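Local coordinates for protein GMP reductase (Trypanosoma brucei brucei, PDB 6JIG) that probably catalyses the NADPH-dependent deamination of GMP to IMP, and also binds guanine nucleotides at a second, regulatory site in its CBS domains, at residues Met62-Ala67 against Arg89-Ala94; Leu98-Arg103 against Asp224-Leu229; Ala51-Thr56 against Val257-His262. The protein carries 1 engineered substitution. One frame throughout, in Å; residues are numbered along the deposited sequence.

Interaction 1: residues Met62-Ala67 against Arg89-Ala94; sequences MAVAMA and REVKRA. With 5GP (guanosine-5'-monophosphate), chain C.
Val64 and Val91 mark the closest approach of the two helical segments, 62-67 and 89-94, their CA atoms 5.8 Å apart, and the contact is purely apolar. Val64 does most of the touching with one branch: CG1 is anti to the backbone N (chi1 163°), which leaves CG2 anti to the carbonyl carbon, and Val64 CG2 reaches across to rest 3.9 Å from CB of Ala94. Val64 CG2 also lies 3.9 Å from Val91 CA and meets the Val91 CG1 methyl. The other Val91 branch, CG2, turns to Ala63 and stops 3.8 Å from its CB, so each valine packs on the other and on an alanine of the facing segment. No hydrogen bond crosses here. Arg93, which takes no part in this packing, holds the GMP of the second site: its NE donates to N7 of the nucleotide at 3.1 Å, nearly straight at 164°, while Arg93 NH2 reaches O6, a two-pronged grip on the guanine edge with N7 near the guanidinium plane. Behind the contact, Met62 and Met66 of helix 60-68 face strand 49-51 and helix 440-457, Val64 also touches Leu229, and Lys92 of helix 81-93 bridges to Asp224 and Asp254.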
loop_
_atom_site.group_PDB
_atom_site.type_symbol
_atom_site.label_atom_id
_atom_site.label_comp_id
_atom_site.label_asym_id
_atom_site.label_seq_id
_atom_site.Cartn_x
_atom_site.Cartn_y
_atom_site.Cartn_z
ATOM N N MET A 62 -9.371 5.616 36.891
ATOM C CA MET A 62 -10.457 4.983 36.141
ATOM C C MET A 62 -11.574 4.521 37.073
ATOM O O MET A 62 -12.758 4.706 36.770
ATOM C CB MET A 62 -9.918 3.796 35.331
ATOM C CG MET A 62 -11.009 2.963 34.645
ATOM S SD MET A 62 -11.844 3.942 33.348
ATOM C CE MET A 62 -10.514 4.117 32.149
ATOM N N ALA A 63 -11.213 3.905 38.204
ATOM C CA ALA A 63 -12.218 3.448 39.160
ATOM C C ALA A 63 -13.072 4.608 39.659
ATOM O O ALA A 63 -14.292 4.475 39.808
ATOM C CB ALA A 63 -11.543 2.731 40.338
ATOM N N VAL A 64 -12.450 5.763 39.904
ATOM C CA VAL A 64 -13.205 6.934 40.354
ATOM C C VAL A 64 -14.159 7.403 39.266
ATOM O O VAL A 64 -15.330 7.719 39.527
ATOM C CB VAL A 64 -12.237 8.055 40.771
ATOM C CG1 VAL A 64 -12.974 9.401 40.840
ATOM C CG2 VAL A 64 -11.578 7.717 42.102
ATOM N N ALA A 65 -13.677 7.451 38.025
ATOM C CA ALA A 65 -14.509 7.934 36.931
ATOM C C ALA A 65 -15.689 7.003 36.690
ATOM O O ALA A 65 -16.815 7.461 36.470
ATOM C CB ALA A 65 -13.660 8.092 35.669
ATOM N N MET A 66 -15.454 5.692 36.733
ATOM C CA MET A 66 -16.529 4.742 36.449
ATOM C C MET A 66 -17.624 4.817 37.509
ATOM O O MET A 66 -18.816 4.799 37.187
ATOM C CB MET A 66 -15.972 3.320 36.372
ATOM C CG MET A 66 -15.080 3.049 35.167
ATOM S SD MET A 66 -15.970 3.340 33.606
ATOM C CE MET A 66 -17.531 2.501 33.899
ATOM N N ALA A 67 -17.234 4.856 38.782
ATOM C CA ALA A 67 -18.228 4.989 39.845
ATOM C C ALA A 67 -19.009 6.292 39.715
ATOM O O ALA A 67 -20.223 6.331 39.970
ATOM C CB ALA A 67 -17.537 4.899 41.209
ATOM N N ARG A 89 -7.649 2.895 48.668
ATOM C CA ARG A 89 -7.847 3.990 49.614
ATOM C C ARG A 89 -7.937 5.331 48.908
ATOM O O ARG A 89 -8.660 6.224 49.364
ATOM C CB ARG A 89 -6.712 4.010 50.634
ATOM C CG ARG A 89 -6.814 2.925 51.689
ATOM C CD ARG A 89 -5.738 3.127 52.759
ATOM N NE ARG A 89 -4.422 2.772 52.239
ATOM C CZ ARG A 89 -3.854 1.589 52.435
ATOM N NH1 ARG A 89 -4.485 0.664 53.156
ATOM N NH2 ARG A 89 -2.658 1.337 51.922
ATOM N N GLU A 90 -7.209 5.510 47.805
ATOM C CA GLU A 90 -7.343 6.763 47.062
ATOM C C GLU A 90 -8.721 6.886 46.439
ATOM O O GLU A 90 -9.300 7.983 46.411
ATOM C CB GLU A 90 -6.263 6.876 45.988
ATOM C CG GLU A 90 -4.872 7.107 46.574
ATOM C CD GLU A 90 -3.835 7.425 45.511
ATOM O OE1 GLU A 90 -4.170 8.157 44.554
ATOM O OE2 GLU A 90 -2.690 6.935 45.637
ATOM N N VAL A 91 -9.256 5.783 45.911
ATOM C CA VAL A 91 -10.611 5.821 45.366
ATOM C C VAL A 91 -11.603 6.218 46.457
ATOM O O VAL A 91 -12.495 7.044 46.243
ATOM C CB VAL A 91 -10.985 4.468 44.741
ATOM C CG1 VAL A 91 -12.449 4.495 44.279
ATOM C CG2 VAL A 91 -10.058 4.146 43.550
ATOM N N LYS A 92 -11.469 5.611 47.637
ATOM C CA LYS A 92 -12.388 5.900 48.736
ATOM C C LYS A 92 -12.258 7.335 49.213
ATOM O O LYS A 92 -13.220 7.909 49.737
ATOM C CB LYS A 92 -12.125 4.929 49.885
ATOM C CG LYS A 92 -12.614 3.521 49.591
ATOM C CD LYS A 92 -14.070 3.562 49.098
ATOM C CE LYS A 92 -14.720 2.171 49.083
ATOM N NZ LYS A 92 -16.159 2.325 48.647
ATOM N N ARG A 93 -11.091 7.937 49.010
ATOM C CA ARG A 93 -10.819 9.296 49.453
ATOM C C ARG A 93 -11.325 10.349 48.472
ATOM O O ARG A 93 -11.362 11.537 48.823
ATOM C CB ARG A 93 -9.303 9.426 49.695
ATOM C CG ARG A 93 -8.889 10.443 50.727
ATOM C CD ARG A 93 -9.098 9.983 52.158
ATOM N NE ARG A 93 -8.972 11.125 53.059
ATOM C CZ ARG A 93 -8.592 11.061 54.330
ATOM N NH1 ARG A 93 -8.281 9.901 54.900
ATOM N NH2 ARG A 93 -8.518 12.175 55.031
ATOM N N ALA A 94 -11.774 9.941 47.277
ATOM C CA ALA A 94 -12.173 10.909 46.262
ATOM C C ALA A 94 -13.329 11.787 46.735
ATOM O O ALA A 94 -13.371 12.986 46.432
ATOM C CB ALA A 94 -12.557 10.189 44.973
HETATM P P 5GP C . -12.248 20.740 47.858
HETATM O O1P 5GP C . -13.468 21.629 47.789
HETATM O O2P 5GP C . -11.719 20.503 49.257
HETATM O O3P 5GP C . -11.247 20.862 46.725
HETATM O "O5'" 5GP C . -12.825 19.285 47.626
HETATM C "C5'" 5GP C . -12.702 18.355 48.677
HETATM C "C4'" 5GP C . -12.864 16.951 48.192
HETATM O "O4'" 5GP C . -11.750 16.173 48.724
HETATM C "C3'" 5GP C . -14.140 16.306 48.725
HETATM O "O3'" 5GP C . -14.688 15.393 47.773
HETATM C "C2'" 5GP C . -13.640 15.577 49.969
HETATM O "O2'" 5GP C . -14.445 14.510 50.418
HETATM C "C1'" 5GP C . -12.250 15.122 49.520
HETATM N N9 5GP C . -11.357 14.892 50.653
HETATM C C8 5GP C . -10.897 13.685 51.018
HETATM N N7 5GP C . -10.155 13.808 52.133
HETATM C C5 5GP C . -10.175 15.114 52.495
HETATM C C6 5GP C . -9.597 15.808 53.549
HETATM O O6 5GP C . -8.903 15.200 54.390
HETATM N N1 5GP C . -9.791 17.128 53.652
HETATM C C2 5GP C . -10.529 17.795 52.751
HETATM N N2 5GP C . -10.692 19.134 52.910
HETATM N N3 5GP C . -11.108 17.144 51.695
HETATM C C4 5GP C . -10.940 15.800 51.559
#

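Interaction 2: residues Leu98-Arg103 against Asp224-Leu229; sequences LIESPR and DSRGRL. With 5GP (guanosine-5'-monophosphate), chain C.
Glu100 and Arg226 meet through charge and stacking rather than through a directed hydrogen bond. The carboxylate lies over one face of the Arg226 guanidinium, the two planes 24° apart, with Glu100 CD 3.2 Å from Arg226 NH2. A bend at chi3 (49°) in Arg226 carries its guanidinium to the carboxylate. A salt bridge joins Glu100 OE1 to Arg226 NH2 at 3.3 Å, but the oxygen stands well out of the guanidinium plane and no N-H points at it. The opposite face is taken by Arg228 NH1, layering carboxylate, guanidinium and guanidinium.

Water does the hydrogen bonding across the gap. One molecule, in the plane of the Arg226 guanidinium, accepts from its NH2 and from Glu100 N and donates to Leu98 O; another links Leu98 N to Arg226 O.

Within 224-229 the turn is held by Asp224. Asp224 OD1 accepts from Arg226 N and Arg228 N from opposite faces of the carboxylate, both at 2.9 Å, while Asp224 OD2 uses its syn lone pair for Arg228 NE at 2.7 Å in a salt bridge. That pairing fixes the guanidinium on which Arg226 stacks.

Arg103 N donates to O6 of GMP at 2.9 Å, and CD1 of Ile99 lies against the ribose. An Asx turn within a type I beta turn here faces strand 99-100, paired with strand 203-208, beside the second guanine nucleotide site.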
loop_
_atom_site.group_PDB
_atom_site.type_symbol
_atom_site.label_atom_id
_atom_site.label_comp_id
_atom_site.label_asym_id
_atom_site.label_seq_id
_atom_site.Cartn_x
_atom_site.Cartn_y
_atom_site.Cartn_z
ATOM N N LEU A 98 -19.247 12.072 55.496
ATOM C CA LEU A 98 -18.384 12.371 56.634
ATOM C C LEU A 98 -16.965 11.944 56.277
ATOM O O LEU A 98 -16.699 10.753 56.086
ATOM C CB LEU A 98 -18.861 11.646 57.890
ATOM C CG LEU A 98 -20.271 11.933 58.413
ATOM C CD1 LEU A 98 -20.463 11.217 59.748
ATOM C CD2 LEU A 98 -20.501 13.410 58.580
ATOM N N ILE A 99 -16.058 12.910 56.172
ATOM C CA ILE A 99 -14.657 12.593 55.907
ATOM C C ILE A 99 -14.013 12.134 57.207
ATOM O O ILE A 99 -13.920 12.904 58.171
ATOM C CB ILE A 99 -13.911 13.799 55.318
ATOM C CG1 ILE A 99 -14.608 14.291 54.053
ATOM C CG2 ILE A 99 -12.463 13.430 55.027
ATOM C CD1 ILE A 99 -14.178 15.696 53.627
ATOM N N GLU A 100 -13.566 10.881 57.237
ATOM C CA GLU A 100 -12.846 10.381 58.393
ATOM C C GLU A 100 -11.385 10.793 58.296
ATOM O O GLU A 100 -10.831 10.934 57.201
ATOM C CB GLU A 100 -12.970 8.860 58.501
ATOM C CG GLU A 100 -14.386 8.372 58.794
ATOM C CD GLU A 100 -14.440 6.897 59.197
ATOM O OE1 GLU A 100 -13.385 6.224 59.166
ATOM O OE2 GLU A 100 -15.541 6.414 59.542
ATOM N N SER A 101 -10.771 11.009 59.455
ATOM C CA SER A 101 -9.380 11.437 59.556
ATOM C C SER A 101 -9.035 12.568 58.579
ATOM O O SER A 101 -8.100 12.440 57.781
ATOM C CB SER A 101 -8.448 10.253 59.355
ATOM O OG SER A 101 -8.819 9.188 60.208
ATOM N N PRO A 102 -9.772 13.678 58.614
ATOM C CA PRO A 102 -9.468 14.779 57.692
ATOM C C PRO A 102 -8.046 15.276 57.913
ATOM O O PRO A 102 -7.488 15.178 59.012
ATOM C CB PRO A 102 -10.514 15.845 58.049
ATOM C CG PRO A 102 -10.864 15.564 59.467
ATOM C CD PRO A 102 -10.761 14.066 59.637
ATOM N N ARG A 103 -7.444 15.777 56.837
ATOM C CA ARG A 103 -6.060 16.226 56.904
ATOM C C ARG A 103 -5.946 17.483 57.760
ATOM O O ARG A 103 -6.784 18.392 57.680
ATOM C CB ARG A 103 -5.510 16.489 55.499
ATOM C CG ARG A 103 -5.637 15.302 54.527
ATOM C CD ARG A 103 -4.926 14.058 55.073
ATOM N NE ARG A 103 -3.479 14.236 55.076
ATOM C CZ ARG A 103 -2.618 13.401 55.641
ATOM N NH1 ARG A 103 -3.046 12.302 56.252
ATOM N NH2 ARG A 103 -1.316 13.663 55.583
ATOM N N ASP A 224 -20.922 3.666 48.334
ATOM C CA ASP A 224 -21.080 2.794 49.495
ATOM C C ASP A 224 -21.923 3.505 50.559
ATOM O O ASP A 224 -22.422 4.611 50.348
ATOM C CB ASP A 224 -19.722 2.335 50.043
ATOM C CG ASP A 224 -18.877 3.476 50.649
ATOM O OD1 ASP A 224 -19.408 4.563 50.971
ATOM O OD2 ASP A 224 -17.651 3.267 50.799
ATOM N N SER A 225 -22.085 2.863 51.720
ATOM C CA SER A 225 -22.995 3.391 52.739
ATOM C C SER A 225 -22.497 4.695 53.355
ATOM O O SER A 225 -23.285 5.408 53.987
ATOM C CB SER A 225 -23.218 2.357 53.846
ATOM O OG SER A 225 -22.013 2.066 54.543
ATOM N N ARG A 226 -21.221 5.020 53.187
ATOM C CA ARG A 226 -20.650 6.255 53.704
ATOM C C ARG A 226 -20.642 7.376 52.670
ATOM O O ARG A 226 -20.116 8.462 52.944
ATOM C CB ARG A 226 -19.236 5.984 54.227
ATOM C CG ARG A 226 -19.234 5.039 55.450
ATOM C CD ARG A 226 -17.866 4.448 55.754
ATOM N NE ARG A 226 -16.846 5.487 55.790
ATOM C CZ ARG A 226 -15.578 5.285 56.127
ATOM N NH1 ARG A 226 -15.163 4.072 56.466
ATOM N NH2 ARG A 226 -14.717 6.297 56.117
ATOM N N GLY A 227 -21.227 7.148 51.500
ATOM C CA GLY A 227 -21.203 8.141 50.448
ATOM C C GLY A 227 -19.903 8.202 49.677
ATOM O O GLY A 227 -19.682 9.171 48.948
ATOM N N ARG A 228 -19.033 7.203 49.822
ATOM C CA ARG A 228 -17.815 7.126 49.028
ATOM C C ARG A 228 -18.060 6.278 47.777
ATOM O O ARG A 228 -18.981 5.464 47.724
ATOM C CB ARG A 228 -16.670 6.530 49.839
ATOM C CG ARG A 228 -16.582 7.042 51.298
ATOM C CD ARG A 228 -15.547 6.259 52.065
ATOM N NE ARG A 228 -15.881 4.839 52.187
ATOM C CZ ARG A 228 -15.097 3.936 52.774
ATOM N NH1 ARG A 228 -13.933 4.301 53.305
ATOM N NH2 ARG A 228 -15.472 2.666 52.844
ATOM N N LEU A 229 -17.189 6.447 46.784
ATOM C CA LEU A 229 -17.357 5.731 45.518
ATOM C C LEU A 229 -17.157 4.225 45.688
ATOM O O LEU A 229 -16.241 3.776 46.381
ATOM C CB LEU A 229 -16.375 6.273 44.478
ATOM C CG LEU A 229 -16.643 7.741 44.100
ATOM C CD1 LEU A 229 -15.496 8.306 43.257
ATOM C CD2 LEU A 229 -17.960 7.860 43.358
HETATM P P 5GP C . -12.248 20.740 47.858
HETATM O O1P 5GP C . -13.468 21.629 47.789
HETATM O O2P 5GP C . -11.719 20.503 49.257
HETATM O O3P 5GP C . -11.247 20.862 46.725
HETATM O "O5'" 5GP C . -12.825 19.285 47.626
HETATM C "C5'" 5GP C . -12.702 18.355 48.677
HETATM C "C4'" 5GP C . -12.864 16.951 48.192
HETATM O "O4'" 5GP C . -11.750 16.173 48.724
HETATM C "C3'" 5GP C . -14.140 16.306 48.725
HETATM O "O3'" 5GP C . -14.688 15.393 47.773
HETATM C "C2'" 5GP C . -13.640 15.577 49.969
HETATM O "O2'" 5GP C . -14.445 14.510 50.418
HETATM C "C1'" 5GP C . -12.250 15.122 49.520
HETATM N N9 5GP C . -11.357 14.892 50.653
HETATM C C8 5GP C . -10.897 13.685 51.018
HETATM N N7 5GP C . -10.155 13.808 52.133
HETATM C C5 5GP C . -10.175 15.114 52.495
HETATM C C6 5GP C . -9.597 15.808 53.549
HETATM O O6 5GP C . -8.903 15.200 54.390
HETATM N N1 5GP C . -9.791 17.128 53.652
HETATM C C2 5GP C . -10.529 17.795 52.751
HETATM N N2 5GP C . -10.692 19.134 52.910
HETATM N N3 5GP C . -11.108 17.144 51.695
HETATM C C4 5GP C . -10.940 15.800 51.559
HETATM O O HOH W 1 -19.906 9.357 55.486
HETATM O O HOH W 2 -14.582 9.121 54.902
#

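Interaction 3: residues Ala51-Thr56 against Val257-His262; sequences ASNMDT and VVDIAH. With 5GP (guanosine-5'-monophosphate), chain B.
Asn53 and Asp259 reach toward each other from opposite directions across the mouth of the barrel and join in one hydrogen bond. From CB, which is directed at segment 257-262, the Asn53 side chain runs to an amide turned to face the aspartate. Asn53 is the central residue of an inverse gamma turn, and its CG lies between the backbone N and the carbonyl carbon (chi1 48°), which brings the amide round. At the tip the two amide atoms part company. Asn53 ND2 donates to Asp259 OD2 at 2.7 Å, almost perfectly straight at 176°; the acceptor lies in the amide plane and offers its anti lone pair, the one away from OD1. The amide and carboxylate planes are nevertheless turned 46° apart. OD1 of Asn53 meets a water 2.7 Å away, and the same water sits 2.9 Å from Asp259 OD2 and 2.9 Å from O3' of the GMP, so side chains and ribose share a single solvent link.

Beside it, Ser52 OG gives a direct hydrogen bond to the same O3' at 2.8 Å, and Met54 SD packs on C5' of the nucleotide. Asp259 OD2 has a further partner, a salt bridge to Lys309. Asp259 to Ala261 also belong to the predicted NAD(+) site, so the pair stands where nucleotide and cofactor sites are likely to adjoin. Segment 51-56 leads from strand 49-51 toward helix 60-68; Asn53 also packs on Met372 of strand 370-373, and Val257 pairs through its backbone with strand 232-235.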
loop_
_atom_site.group_PDB
_atom_site.type_symbol
_atom_site.label_atom_id
_atom_site.label_comp_id
_atom_site.label_asym_id
_atom_site.label_seq_id
_atom_site.Cartn_x
_atom_site.Cartn_y
_atom_site.Cartn_z
ATOM N N ALA A 51 -15.307 -1.403 34.354
ATOM C CA ALA A 51 -13.965 -1.275 33.789
ATOM C C ALA A 51 -13.124 -2.501 34.123
ATOM O O ALA A 51 -13.102 -2.964 35.265
ATOM C CB ALA A 51 -13.274 -0.013 34.311
ATOM N N SER A 52 -12.407 -3.007 33.123
ATOM C CA SER A 52 -11.650 -4.240 33.264
ATOM C C SER A 52 -10.487 -4.092 34.238
ATOM O O SER A 52 -9.775 -3.082 34.222
ATOM C CB SER A 52 -11.101 -4.682 31.908
ATOM O OG SER A 52 -10.372 -5.890 32.034
ATOM N N ASN A 53 -10.266 -5.135 35.042
ATOM C CA ASN A 53 -9.076 -5.263 35.894
ATOM C C ASN A 53 -7.867 -5.638 35.029
ATOM O O ASN A 53 -7.343 -6.750 35.073
ATOM C CB ASN A 53 -9.305 -6.290 36.994
ATOM C CG ASN A 53 -9.888 -7.603 36.472
ATOM O OD1 ASN A 53 -10.879 -7.610 35.733
ATOM N ND2 ASN A 53 -9.272 -8.719 36.857
ATOM N N MET A 54 -7.438 -4.671 34.228
ATOM C CA MET A 54 -6.224 -4.739 33.432
ATOM C C MET A 54 -5.317 -3.592 33.838
ATOM O O MET A 54 -5.798 -2.502 34.160
ATOM C CB MET A 54 -6.544 -4.650 31.937
ATOM C CG MET A 54 -7.300 -5.859 31.436
ATOM S SD MET A 54 -7.880 -5.593 29.751
ATOM C CE MET A 54 -6.296 -5.334 28.938
ATOM N N ASP A 55 -4.002 -3.829 33.815
ATOM C CA ASP A 55 -3.111 -2.774 34.271
ATOM C C ASP A 55 -2.939 -1.664 33.249
ATOM O O ASP A 55 -2.223 -0.703 33.539
ATOM C CB ASP A 55 -1.757 -3.348 34.712
ATOM C CG ASP A 55 -0.931 -3.960 33.572
ATOM O OD1 ASP A 55 -1.389 -4.007 32.412
ATOM O OD2 ASP A 55 0.211 -4.390 33.874
ATOM N N THR A 56 -3.606 -1.741 32.094
ATOM C CA THR A 56 -3.691 -0.619 31.169
ATOM C C THR A 56 -5.088 -0.006 31.126
ATOM O O THR A 56 -5.349 0.864 30.289
ATOM C CB THR A 56 -3.267 -1.050 29.759
ATOM O OG1 THR A 56 -4.066 -2.161 29.340
ATOM C CG2 THR A 56 -1.804 -1.466 29.741
ATOM N N VAL A 257 -13.108 -9.890 43.208
ATOM C CA VAL A 257 -13.252 -10.639 41.962
ATOM C C VAL A 257 -12.131 -11.667 41.898
ATOM O O VAL A 257 -10.966 -11.307 41.692
ATOM C CB VAL A 257 -13.230 -9.729 40.728
ATOM C CG1 VAL A 257 -13.408 -10.568 39.447
ATOM C CG2 VAL A 257 -14.292 -8.624 40.844
ATOM N N VAL A 258 -12.480 -12.940 42.066
ATOM C CA VAL A 258 -11.550 -14.040 41.832
ATOM C C VAL A 258 -11.418 -14.203 40.327
ATOM O O VAL A 258 -12.403 -14.504 39.651
ATOM C CB VAL A 258 -12.050 -15.343 42.469
ATOM C CG1 VAL A 258 -11.099 -16.480 42.135
ATOM C CG2 VAL A 258 -12.199 -15.178 43.952
ATOM N N ASP A 259 -10.207 -14.025 39.800
ATOM C CA ASP A 259 -10.043 -13.908 38.351
ATOM C C ASP A 259 -8.856 -14.743 37.906
ATOM O O ASP A 259 -7.704 -14.378 38.163
ATOM C CB ASP A 259 -9.872 -12.447 37.927
ATOM C CG ASP A 259 -10.057 -12.256 36.421
ATOM O OD1 ASP A 259 -10.180 -13.269 35.699
ATOM O OD2 ASP A 259 -10.070 -11.107 35.948
ATOM N N ILE A 260 -9.140 -15.860 37.232
ATOM C CA ILE A 260 -8.120 -16.648 36.557
ATOM C C ILE A 260 -8.670 -17.080 35.202
ATOM O O ILE A 260 -9.881 -17.107 34.971
ATOM C CB ILE A 260 -7.667 -17.879 37.369
ATOM C CG1 ILE A 260 -8.847 -18.773 37.732
ATOM C CG2 ILE A 260 -6.890 -17.453 38.623
ATOM C CD1 ILE A 260 -8.360 -20.073 38.382
ATOM N N ALA A 261 -7.756 -17.393 34.287
ATOM C CA ALA A 261 -8.169 -17.683 32.914
ATOM C C ALA A 261 -9.180 -18.825 32.858
ATOM O O ALA A 261 -10.178 -18.747 32.132
ATOM C CB ALA A 261 -6.942 -18.012 32.060
ATOM N N HIS A 262 -8.949 -19.891 33.612
ATOM C CA HIS A 262 -9.824 -21.062 33.583
ATOM C C HIS A 262 -10.549 -21.161 34.930
ATOM O O HIS A 262 -10.110 -21.857 35.844
ATOM C CB HIS A 262 -9.019 -22.333 33.254
ATOM C CG HIS A 262 -9.872 -23.532 32.975
ATOM N ND1 HIS A 262 -11.220 -23.437 32.706
ATOM C CD2 HIS A 262 -9.579 -24.856 32.965
ATOM C CE1 HIS A 262 -11.715 -24.649 32.512
ATOM N NE2 HIS A 262 -10.744 -25.527 32.671
HETATM P P 5GP B . -11.626 -6.378 25.735
HETATM O O1P 5GP B . -11.962 -7.111 24.447
HETATM O O2P 5GP B . -10.309 -5.630 25.679
HETATM O O3P 5GP B . -12.769 -5.579 26.310
HETATM O "O5'" 5GP B . -11.463 -7.590 26.760
HETATM C "C5'" 5GP B . -10.884 -7.439 28.047
HETATM C "C4'" 5GP B . -10.876 -8.760 28.789
HETATM O "O4'" 5GP B . -9.879 -9.635 28.210
HETATM C "C3'" 5GP B . -10.479 -8.708 30.259
HETATM O "O3'" 5GP B . -11.526 -8.253 31.108
HETATM C "C2'" 5GP B . -10.012 -10.147 30.539
HETATM O "O2'" 5GP B . -11.100 -11.017 30.823
HETATM C "C1'" 5GP B . -9.452 -10.573 29.179
HETATM N N9 5GP B . -7.986 -10.611 29.160
HETATM C C8 5GP B . -7.138 -9.625 29.492
HETATM N N7 5GP B . -5.872 -10.082 29.300
HETATM C C5 5GP B . -5.961 -11.348 28.825
HETATM C C6 5GP B . -5.029 -12.303 28.440
HETATM O O6 5GP B . -3.812 -12.029 28.494
HETATM N N1 5GP B . -5.453 -13.504 28.014
HETATM C C2 5GP B . -6.758 -13.803 27.948
HETATM N N2 5GP B . -7.154 -15.019 27.510
HETATM N N3 5GP B . -7.695 -12.891 28.302
HETATM C C4 5GP B . -7.301 -11.672 28.740
HETATM O O HOH W 3 -10.744 -9.365 33.673
#

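Overall arrangement
From the N terminus, the chain enters interaction 3 first, at 51-56 as strand 49-51 of the barrel ends, and closes it only at 257-262, on strand 255-259. Interactions 1 and 2 both fall within that long loop, one after the other: helices 60-68 and 81-93 close the short loop of interaction 1, and 98-103 then opens a larger one that takes in the CBS region before 224-229 closes it. None of the three loops cross. Interactions 1 and 2 touch where Lys92 meets Leu229 and Asp224, and share one GMP. Met62 and Met66 pack on Ala51, tying interaction 1 to interaction 3, which serves the other GMP site, about 27 Å from interaction 2 between centres.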